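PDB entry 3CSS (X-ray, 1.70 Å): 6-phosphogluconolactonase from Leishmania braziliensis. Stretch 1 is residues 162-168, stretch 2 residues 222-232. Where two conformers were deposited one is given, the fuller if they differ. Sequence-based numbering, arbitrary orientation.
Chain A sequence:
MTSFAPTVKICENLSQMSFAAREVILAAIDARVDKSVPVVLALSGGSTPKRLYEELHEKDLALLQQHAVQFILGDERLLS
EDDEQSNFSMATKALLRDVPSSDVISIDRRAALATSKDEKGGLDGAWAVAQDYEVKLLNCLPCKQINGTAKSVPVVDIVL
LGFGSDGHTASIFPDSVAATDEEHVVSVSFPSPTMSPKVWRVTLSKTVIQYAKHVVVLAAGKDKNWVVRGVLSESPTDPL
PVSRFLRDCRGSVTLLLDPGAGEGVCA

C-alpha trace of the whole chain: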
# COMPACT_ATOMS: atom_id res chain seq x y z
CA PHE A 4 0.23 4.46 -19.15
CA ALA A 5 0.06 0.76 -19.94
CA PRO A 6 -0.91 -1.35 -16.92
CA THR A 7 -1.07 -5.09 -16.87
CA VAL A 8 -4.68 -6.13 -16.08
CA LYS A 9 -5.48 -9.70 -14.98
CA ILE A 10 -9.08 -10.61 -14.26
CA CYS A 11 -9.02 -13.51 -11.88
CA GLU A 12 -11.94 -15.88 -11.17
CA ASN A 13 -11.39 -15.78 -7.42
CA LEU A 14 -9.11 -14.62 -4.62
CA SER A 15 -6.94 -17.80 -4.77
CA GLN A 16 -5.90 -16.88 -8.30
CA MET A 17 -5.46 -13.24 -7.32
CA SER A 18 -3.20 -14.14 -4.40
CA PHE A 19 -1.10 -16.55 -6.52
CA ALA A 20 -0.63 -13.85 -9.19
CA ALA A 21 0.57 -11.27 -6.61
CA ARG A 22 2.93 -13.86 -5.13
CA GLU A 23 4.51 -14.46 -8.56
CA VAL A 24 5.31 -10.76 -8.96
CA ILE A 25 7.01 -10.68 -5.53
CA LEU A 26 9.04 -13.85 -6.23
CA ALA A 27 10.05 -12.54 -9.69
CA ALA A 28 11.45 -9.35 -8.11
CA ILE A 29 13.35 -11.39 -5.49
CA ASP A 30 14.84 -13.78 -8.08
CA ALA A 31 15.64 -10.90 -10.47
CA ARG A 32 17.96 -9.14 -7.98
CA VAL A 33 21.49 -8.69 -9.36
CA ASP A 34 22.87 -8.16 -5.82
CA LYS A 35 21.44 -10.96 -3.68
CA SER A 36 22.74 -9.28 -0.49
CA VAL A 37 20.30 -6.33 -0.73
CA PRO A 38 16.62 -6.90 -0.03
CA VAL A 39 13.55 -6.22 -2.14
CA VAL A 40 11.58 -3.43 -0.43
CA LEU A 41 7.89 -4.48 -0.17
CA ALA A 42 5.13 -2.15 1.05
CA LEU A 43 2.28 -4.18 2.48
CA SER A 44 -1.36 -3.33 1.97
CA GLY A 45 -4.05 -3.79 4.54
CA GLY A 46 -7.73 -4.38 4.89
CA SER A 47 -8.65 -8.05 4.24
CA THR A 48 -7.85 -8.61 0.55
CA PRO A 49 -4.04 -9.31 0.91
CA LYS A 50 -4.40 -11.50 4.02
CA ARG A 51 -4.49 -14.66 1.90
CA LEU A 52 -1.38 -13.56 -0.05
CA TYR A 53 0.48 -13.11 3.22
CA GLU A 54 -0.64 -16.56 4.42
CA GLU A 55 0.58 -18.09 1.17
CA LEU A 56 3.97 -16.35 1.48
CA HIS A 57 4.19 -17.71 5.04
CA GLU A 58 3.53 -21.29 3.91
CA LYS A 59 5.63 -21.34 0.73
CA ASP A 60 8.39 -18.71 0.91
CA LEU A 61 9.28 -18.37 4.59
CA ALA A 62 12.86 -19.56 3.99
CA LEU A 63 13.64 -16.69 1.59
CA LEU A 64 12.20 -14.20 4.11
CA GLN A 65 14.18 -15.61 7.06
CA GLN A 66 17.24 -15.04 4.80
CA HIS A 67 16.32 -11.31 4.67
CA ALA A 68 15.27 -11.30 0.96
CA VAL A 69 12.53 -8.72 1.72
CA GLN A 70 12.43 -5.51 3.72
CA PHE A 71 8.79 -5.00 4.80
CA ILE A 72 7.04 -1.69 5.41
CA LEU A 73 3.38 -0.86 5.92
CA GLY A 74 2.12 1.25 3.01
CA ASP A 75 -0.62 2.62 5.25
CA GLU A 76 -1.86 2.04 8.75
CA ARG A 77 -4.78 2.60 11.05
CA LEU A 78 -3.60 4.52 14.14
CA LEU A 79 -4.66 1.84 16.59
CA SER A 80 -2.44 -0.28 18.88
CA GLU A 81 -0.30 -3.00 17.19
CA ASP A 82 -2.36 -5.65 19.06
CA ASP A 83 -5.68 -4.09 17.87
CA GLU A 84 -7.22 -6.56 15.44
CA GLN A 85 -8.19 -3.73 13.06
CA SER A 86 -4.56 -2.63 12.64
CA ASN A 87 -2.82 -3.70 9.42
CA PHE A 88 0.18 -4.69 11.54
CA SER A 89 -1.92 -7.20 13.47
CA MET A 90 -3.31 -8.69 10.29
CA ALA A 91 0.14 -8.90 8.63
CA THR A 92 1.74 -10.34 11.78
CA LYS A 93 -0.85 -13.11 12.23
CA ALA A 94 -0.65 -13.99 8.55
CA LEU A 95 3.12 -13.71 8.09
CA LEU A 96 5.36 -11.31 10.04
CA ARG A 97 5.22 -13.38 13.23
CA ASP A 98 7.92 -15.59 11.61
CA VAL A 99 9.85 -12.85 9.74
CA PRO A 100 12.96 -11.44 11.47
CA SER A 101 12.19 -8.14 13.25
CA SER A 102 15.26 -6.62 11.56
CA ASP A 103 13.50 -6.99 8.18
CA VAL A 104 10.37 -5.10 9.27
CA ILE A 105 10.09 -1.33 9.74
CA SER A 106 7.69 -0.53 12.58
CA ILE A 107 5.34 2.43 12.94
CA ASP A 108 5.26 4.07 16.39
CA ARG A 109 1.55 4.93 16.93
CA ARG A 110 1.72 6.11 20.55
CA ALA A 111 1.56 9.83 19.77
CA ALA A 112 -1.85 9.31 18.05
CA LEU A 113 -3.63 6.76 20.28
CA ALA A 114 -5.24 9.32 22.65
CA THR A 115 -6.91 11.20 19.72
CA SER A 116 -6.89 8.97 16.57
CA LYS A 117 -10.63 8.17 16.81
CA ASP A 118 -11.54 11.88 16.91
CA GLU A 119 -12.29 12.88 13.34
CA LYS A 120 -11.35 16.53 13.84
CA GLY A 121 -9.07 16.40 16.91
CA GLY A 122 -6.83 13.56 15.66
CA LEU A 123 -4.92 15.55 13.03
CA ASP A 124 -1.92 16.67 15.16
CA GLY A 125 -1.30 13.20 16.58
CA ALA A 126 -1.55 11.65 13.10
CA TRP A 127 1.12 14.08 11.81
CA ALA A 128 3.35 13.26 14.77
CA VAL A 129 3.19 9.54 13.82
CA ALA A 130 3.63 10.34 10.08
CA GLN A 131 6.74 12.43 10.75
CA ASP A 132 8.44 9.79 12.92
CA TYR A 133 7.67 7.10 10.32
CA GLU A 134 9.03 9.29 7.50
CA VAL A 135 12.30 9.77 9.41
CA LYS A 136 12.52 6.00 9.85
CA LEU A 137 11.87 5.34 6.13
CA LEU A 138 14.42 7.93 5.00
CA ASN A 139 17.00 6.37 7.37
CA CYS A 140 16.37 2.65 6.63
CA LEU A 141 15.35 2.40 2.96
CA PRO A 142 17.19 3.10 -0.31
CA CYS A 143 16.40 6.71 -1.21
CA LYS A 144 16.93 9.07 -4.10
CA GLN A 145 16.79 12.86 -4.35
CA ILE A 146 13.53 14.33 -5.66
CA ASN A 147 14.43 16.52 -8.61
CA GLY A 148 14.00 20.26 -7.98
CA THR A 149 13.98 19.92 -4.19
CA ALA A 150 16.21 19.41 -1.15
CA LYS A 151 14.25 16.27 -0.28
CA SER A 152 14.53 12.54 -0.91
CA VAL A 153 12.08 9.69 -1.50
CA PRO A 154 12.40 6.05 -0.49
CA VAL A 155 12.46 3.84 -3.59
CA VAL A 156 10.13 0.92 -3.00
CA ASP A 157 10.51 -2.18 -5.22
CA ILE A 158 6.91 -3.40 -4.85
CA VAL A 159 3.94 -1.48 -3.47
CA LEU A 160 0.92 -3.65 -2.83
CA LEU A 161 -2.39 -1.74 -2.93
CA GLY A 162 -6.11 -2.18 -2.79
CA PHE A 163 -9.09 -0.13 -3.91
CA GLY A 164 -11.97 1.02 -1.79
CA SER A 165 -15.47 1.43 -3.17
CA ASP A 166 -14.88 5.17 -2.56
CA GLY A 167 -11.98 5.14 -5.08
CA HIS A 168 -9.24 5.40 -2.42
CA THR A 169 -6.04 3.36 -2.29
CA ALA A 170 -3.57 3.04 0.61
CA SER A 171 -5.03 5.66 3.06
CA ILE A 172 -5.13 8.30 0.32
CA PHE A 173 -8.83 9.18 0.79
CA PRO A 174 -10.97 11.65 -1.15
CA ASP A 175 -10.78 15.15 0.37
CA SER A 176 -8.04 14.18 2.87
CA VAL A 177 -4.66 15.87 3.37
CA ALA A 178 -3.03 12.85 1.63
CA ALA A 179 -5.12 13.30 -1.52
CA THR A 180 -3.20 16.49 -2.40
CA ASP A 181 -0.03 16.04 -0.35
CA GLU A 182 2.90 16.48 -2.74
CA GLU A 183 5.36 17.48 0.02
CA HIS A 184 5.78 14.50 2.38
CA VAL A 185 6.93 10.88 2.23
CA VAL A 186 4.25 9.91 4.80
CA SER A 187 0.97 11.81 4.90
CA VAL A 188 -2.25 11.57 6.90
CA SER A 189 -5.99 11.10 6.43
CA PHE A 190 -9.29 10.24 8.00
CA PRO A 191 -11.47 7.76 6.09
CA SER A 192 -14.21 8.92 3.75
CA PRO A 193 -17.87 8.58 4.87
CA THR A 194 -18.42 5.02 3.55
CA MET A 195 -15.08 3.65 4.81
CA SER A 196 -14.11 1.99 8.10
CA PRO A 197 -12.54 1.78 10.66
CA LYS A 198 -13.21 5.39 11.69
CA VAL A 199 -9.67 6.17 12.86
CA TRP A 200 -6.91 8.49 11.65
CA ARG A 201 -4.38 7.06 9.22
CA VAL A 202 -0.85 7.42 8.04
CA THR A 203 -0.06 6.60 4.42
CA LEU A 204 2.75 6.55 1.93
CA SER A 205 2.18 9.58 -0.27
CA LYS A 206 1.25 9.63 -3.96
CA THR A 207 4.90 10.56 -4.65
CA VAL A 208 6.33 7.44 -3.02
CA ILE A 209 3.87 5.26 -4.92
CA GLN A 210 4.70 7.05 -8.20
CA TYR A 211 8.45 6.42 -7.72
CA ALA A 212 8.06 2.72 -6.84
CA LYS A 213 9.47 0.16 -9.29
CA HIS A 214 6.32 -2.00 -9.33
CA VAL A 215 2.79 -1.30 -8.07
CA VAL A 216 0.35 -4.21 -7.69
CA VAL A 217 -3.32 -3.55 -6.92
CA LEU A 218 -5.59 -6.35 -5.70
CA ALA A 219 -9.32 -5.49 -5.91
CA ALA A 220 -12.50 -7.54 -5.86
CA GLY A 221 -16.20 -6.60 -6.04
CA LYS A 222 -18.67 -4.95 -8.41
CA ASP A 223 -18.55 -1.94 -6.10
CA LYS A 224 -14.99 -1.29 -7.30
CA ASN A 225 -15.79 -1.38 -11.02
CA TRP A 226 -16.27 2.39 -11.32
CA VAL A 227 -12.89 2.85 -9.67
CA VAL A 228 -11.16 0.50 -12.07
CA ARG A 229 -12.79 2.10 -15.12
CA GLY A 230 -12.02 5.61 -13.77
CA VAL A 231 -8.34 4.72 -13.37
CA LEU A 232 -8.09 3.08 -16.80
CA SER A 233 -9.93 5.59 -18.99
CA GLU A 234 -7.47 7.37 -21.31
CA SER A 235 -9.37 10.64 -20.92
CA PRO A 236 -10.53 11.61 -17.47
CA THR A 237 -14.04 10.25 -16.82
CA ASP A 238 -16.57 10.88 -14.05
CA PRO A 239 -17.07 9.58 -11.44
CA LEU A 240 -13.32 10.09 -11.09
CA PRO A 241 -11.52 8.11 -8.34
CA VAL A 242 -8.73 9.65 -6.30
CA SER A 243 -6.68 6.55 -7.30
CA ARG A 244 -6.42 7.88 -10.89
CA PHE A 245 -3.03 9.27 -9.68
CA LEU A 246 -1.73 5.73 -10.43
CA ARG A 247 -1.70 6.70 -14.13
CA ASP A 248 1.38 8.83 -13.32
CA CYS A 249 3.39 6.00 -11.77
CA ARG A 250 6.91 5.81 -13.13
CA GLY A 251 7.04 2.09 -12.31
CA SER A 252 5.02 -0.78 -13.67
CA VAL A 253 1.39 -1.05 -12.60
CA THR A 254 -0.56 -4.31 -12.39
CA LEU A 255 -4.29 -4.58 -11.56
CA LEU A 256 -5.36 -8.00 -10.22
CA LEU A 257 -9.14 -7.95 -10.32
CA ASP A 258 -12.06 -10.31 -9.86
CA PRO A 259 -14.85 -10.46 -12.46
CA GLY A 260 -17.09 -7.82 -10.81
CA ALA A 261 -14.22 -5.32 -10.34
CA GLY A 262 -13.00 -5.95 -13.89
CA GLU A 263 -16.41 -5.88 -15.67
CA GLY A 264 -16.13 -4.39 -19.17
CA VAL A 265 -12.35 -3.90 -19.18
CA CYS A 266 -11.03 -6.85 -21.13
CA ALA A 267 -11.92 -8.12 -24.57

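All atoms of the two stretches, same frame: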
# COMPACT_ATOMS: atom_id res chain seq x y z
N GLY A 162 -4.75 -1.85 -2.49
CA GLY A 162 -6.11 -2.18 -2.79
C GLY A 162 -6.90 -0.98 -3.25
O GLY A 162 -6.38 0.14 -3.26
N PHE A 163 -8.15 -1.21 -3.60
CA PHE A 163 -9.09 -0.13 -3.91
C PHE A 163 -10.25 -0.22 -2.95
O PHE A 163 -10.79 -1.31 -2.73
CB PHE A 163 -9.67 -0.26 -5.32
CG PHE A 163 -8.73 0.11 -6.45
CD1 PHE A 163 -7.74 1.08 -6.33
CD2 PHE A 163 -8.90 -0.49 -7.68
CE1 PHE A 163 -6.94 1.40 -7.44
CE2 PHE A 163 -8.14 -0.18 -8.76
CZ PHE A 163 -7.17 0.77 -8.65
N GLY A 164 -10.67 0.92 -2.43
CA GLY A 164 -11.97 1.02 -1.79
C GLY A 164 -13.06 1.34 -2.78
O GLY A 164 -12.82 1.88 -3.86
N SER A 165 -14.30 1.04 -2.37
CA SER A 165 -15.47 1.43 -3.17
C SER A 165 -15.62 2.95 -3.33
O SER A 165 -16.36 3.41 -4.20
CB SER A 165 -16.74 0.83 -2.60
OG SER A 165 -17.01 1.41 -1.33
N ASP A 166 -14.94 3.71 -2.48
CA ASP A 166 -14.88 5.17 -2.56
C ASP A 166 -13.81 5.68 -3.53
O ASP A 166 -13.64 6.90 -3.69
CB ASP A 166 -14.66 5.75 -1.17
CG ASP A 166 -13.27 5.48 -0.62
OD1 ASP A 166 -12.63 4.52 -1.08
OD2 ASP A 166 -12.80 6.26 0.25
N GLY A 167 -13.05 4.76 -4.15
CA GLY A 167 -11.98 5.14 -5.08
C GLY A 167 -10.61 5.36 -4.44
O GLY A 167 -9.65 5.70 -5.13
N HIS A 168 -10.51 5.21 -3.11
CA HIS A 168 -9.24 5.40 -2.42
C HIS A 168 -8.31 4.20 -2.64
O HIS A 168 -8.75 3.11 -2.99
CB HIS A 168 -9.45 5.70 -0.92
CG HIS A 168 -9.44 4.49 -0.03
ND1 HIS A 168 -10.55 3.72 0.19
CD2 HIS A 168 -8.45 3.97 0.74
CE1 HIS A 168 -10.25 2.74 1.03
NE2 HIS A 168 -8.98 2.87 1.38
N LYS A 222 -18.00 -5.84 -7.45
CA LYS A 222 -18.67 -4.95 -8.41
C LYS A 222 -18.60 -3.50 -7.94
O LYS A 222 -18.57 -2.57 -8.76
CB LYS A 222 -20.14 -5.34 -8.60
CG LYS A 222 -20.68 -5.11 -10.01
CD LYS A 222 -20.54 -3.68 -10.56
CE LYS A 222 -20.19 -3.74 -12.03
NZ LYS A 222 -19.27 -4.91 -12.26
N ASP A 223 -18.59 -3.30 -6.62
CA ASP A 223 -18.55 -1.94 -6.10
C ASP A 223 -17.24 -1.22 -6.35
O ASP A 223 -17.13 -0.04 -6.04
CB ASP A 223 -18.96 -1.87 -4.61
CG ASP A 223 -18.02 -2.61 -3.69
OD1 ASP A 223 -17.04 -3.21 -4.13
OD2 ASP A 223 -18.31 -2.60 -2.47
N LYS A 224 -16.24 -1.92 -6.89
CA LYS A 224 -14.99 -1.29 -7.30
C LYS A 224 -14.89 -1.02 -8.79
O LYS A 224 -13.87 -0.44 -9.24
CB LYS A 224 -13.78 -2.17 -7.01
CG LYS A 224 -13.83 -2.96 -5.81
CD LYS A 224 -13.71 -2.16 -4.65
CE LYS A 224 -13.09 -3.08 -3.63
NZ LYS A 224 -13.17 -2.59 -2.31
N ASN A 225 -15.88 -1.47 -9.57
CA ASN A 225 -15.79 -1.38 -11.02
C ASN A 225 -15.65 0.06 -11.49
O ASN A 225 -14.87 0.33 -12.38
CB ASN A 225 -16.99 -2.08 -11.66
CG ASN A 225 -16.93 -2.10 -13.19
OD1 ASN A 225 -17.85 -1.65 -13.86
ND2 ASN A 225 -15.83 -2.63 -13.75
N TRP A 226 -16.37 1.00 -10.88
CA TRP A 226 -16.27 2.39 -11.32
C TRP A 226 -14.89 2.95 -11.06
O TRP A 226 -14.40 3.83 -11.78
CB TRP A 226 -17.33 3.25 -10.62
CG TRP A 226 -17.08 3.61 -9.17
CD1 TRP A 226 -17.50 2.90 -8.07
CD2 TRP A 226 -16.38 4.75 -8.66
NE1 TRP A 226 -17.13 3.53 -6.93
CE2 TRP A 226 -16.43 4.67 -7.25
CE3 TRP A 226 -15.70 5.82 -9.25
CZ2 TRP A 226 -15.84 5.63 -6.42
CZ3 TRP A 226 -15.14 6.78 -8.43
CH2 TRP A 226 -15.21 6.67 -7.04
N VAL A 227 -14.26 2.44 -10.00
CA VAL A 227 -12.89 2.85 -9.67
C VAL A 227 -11.93 2.36 -10.74
O VAL A 227 -11.08 3.10 -11.26
CB VAL A 227 -12.49 2.31 -8.28
CG1 VAL A 227 -11.05 2.73 -7.96
CG2 VAL A 227 -13.51 2.79 -7.18
N VAL A 228 -12.02 1.08 -11.05
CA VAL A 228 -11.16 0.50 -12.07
C VAL A 228 -11.33 1.24 -13.41
O VAL A 228 -10.35 1.66 -14.05
CB VAL A 228 -11.53 -1.00 -12.24
CG1 VAL A 228 -10.86 -1.58 -13.47
CG2 VAL A 228 -11.15 -1.82 -11.00
N ARG A 229 -12.57 1.44 -13.84
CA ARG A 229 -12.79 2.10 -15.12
C ARG A 229 -12.34 3.57 -15.10
O ARG A 229 -11.87 4.09 -16.13
CB ARG A 229 -14.24 1.92 -15.58
CG ARG A 229 -14.50 0.52 -16.10
CD ARG A 229 -15.93 0.32 -16.51
NE ARG A 229 -16.82 0.50 -15.37
CZ ARG A 229 -17.57 1.58 -15.19
NH1 ARG A 229 -17.51 2.58 -16.05
NH2 ARG A 229 -18.36 1.65 -14.12
N GLY A 230 -12.44 4.21 -13.94
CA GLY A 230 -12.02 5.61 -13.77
C GLY A 230 -10.51 5.77 -13.75
O GLY A 230 -9.98 6.82 -14.12
N VAL A 231 -9.81 4.73 -13.30
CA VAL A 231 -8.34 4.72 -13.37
C VAL A 231 -7.84 4.45 -14.80
O VAL A 231 -6.88 5.07 -15.28
CB VAL A 231 -7.73 3.70 -12.35
CG1 VAL A 231 -6.21 3.46 -12.63
CG2 VAL A 231 -7.99 4.14 -10.88
N LEU A 232 -8.53 3.54 -15.48
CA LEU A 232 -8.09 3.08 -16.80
C LEU A 232 -8.46 3.95 -17.98
O LEU A 232 -7.81 3.84 -19.03
CB LEU A 232 -8.58 1.67 -17.04
CG LEU A 232 -8.00 0.60 -16.14
CD1 LEU A 232 -8.68 -0.75 -16.46
CD2 LEU A 232 -6.43 0.49 -16.27
O HOH W 1 -14.50 -0.91 -0.26

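The polar half of this contact is one-sided: both direct hydrogen bonds run from side chains of the helical stretch to backbone carbonyls of the loop, and no loop side chain bonds across in return. K224 bends at chi1 and chi2 (both m), then runs out (t, t) to place NZ 2.7 Å from F163 O, and W226 directs indole NE1 to S165 O at 2.8 Å. Each is a long side chain whose CA-to-CB bond points sideways but whose end swings in to the loop. A water bridges the two stretches: its oxygen accepts from S165 N at 2.9 Å and, weakly, from K224 NZ at 3.0 Å.

Beside these bonds lies an apolar patch. F163, buried, points toward the helix and presents one ring face to V227, whose CG1 sits 3.9 Å from the ring centroid in a CH-pi contact. V228 CG2 approaches the ring edge, 4.1 Å from F163 CE2, and V231 CG2 lies 4.1 Å from F163 CZ. Branched, compact valines thus pack against one face and the edge of a flat ring without polar groups to satisfy, with V231 oblique to it.

The loop is shaped by a type I turn from G164 to G167, closed by G167 N to G164 O (2.9 Å). G167 has a positive phi of 89°, and a CB there would be jammed against D166 O and lie 3.1 Å from W226 CH2. G167 CA lies 3.5 Å from V227 CG2.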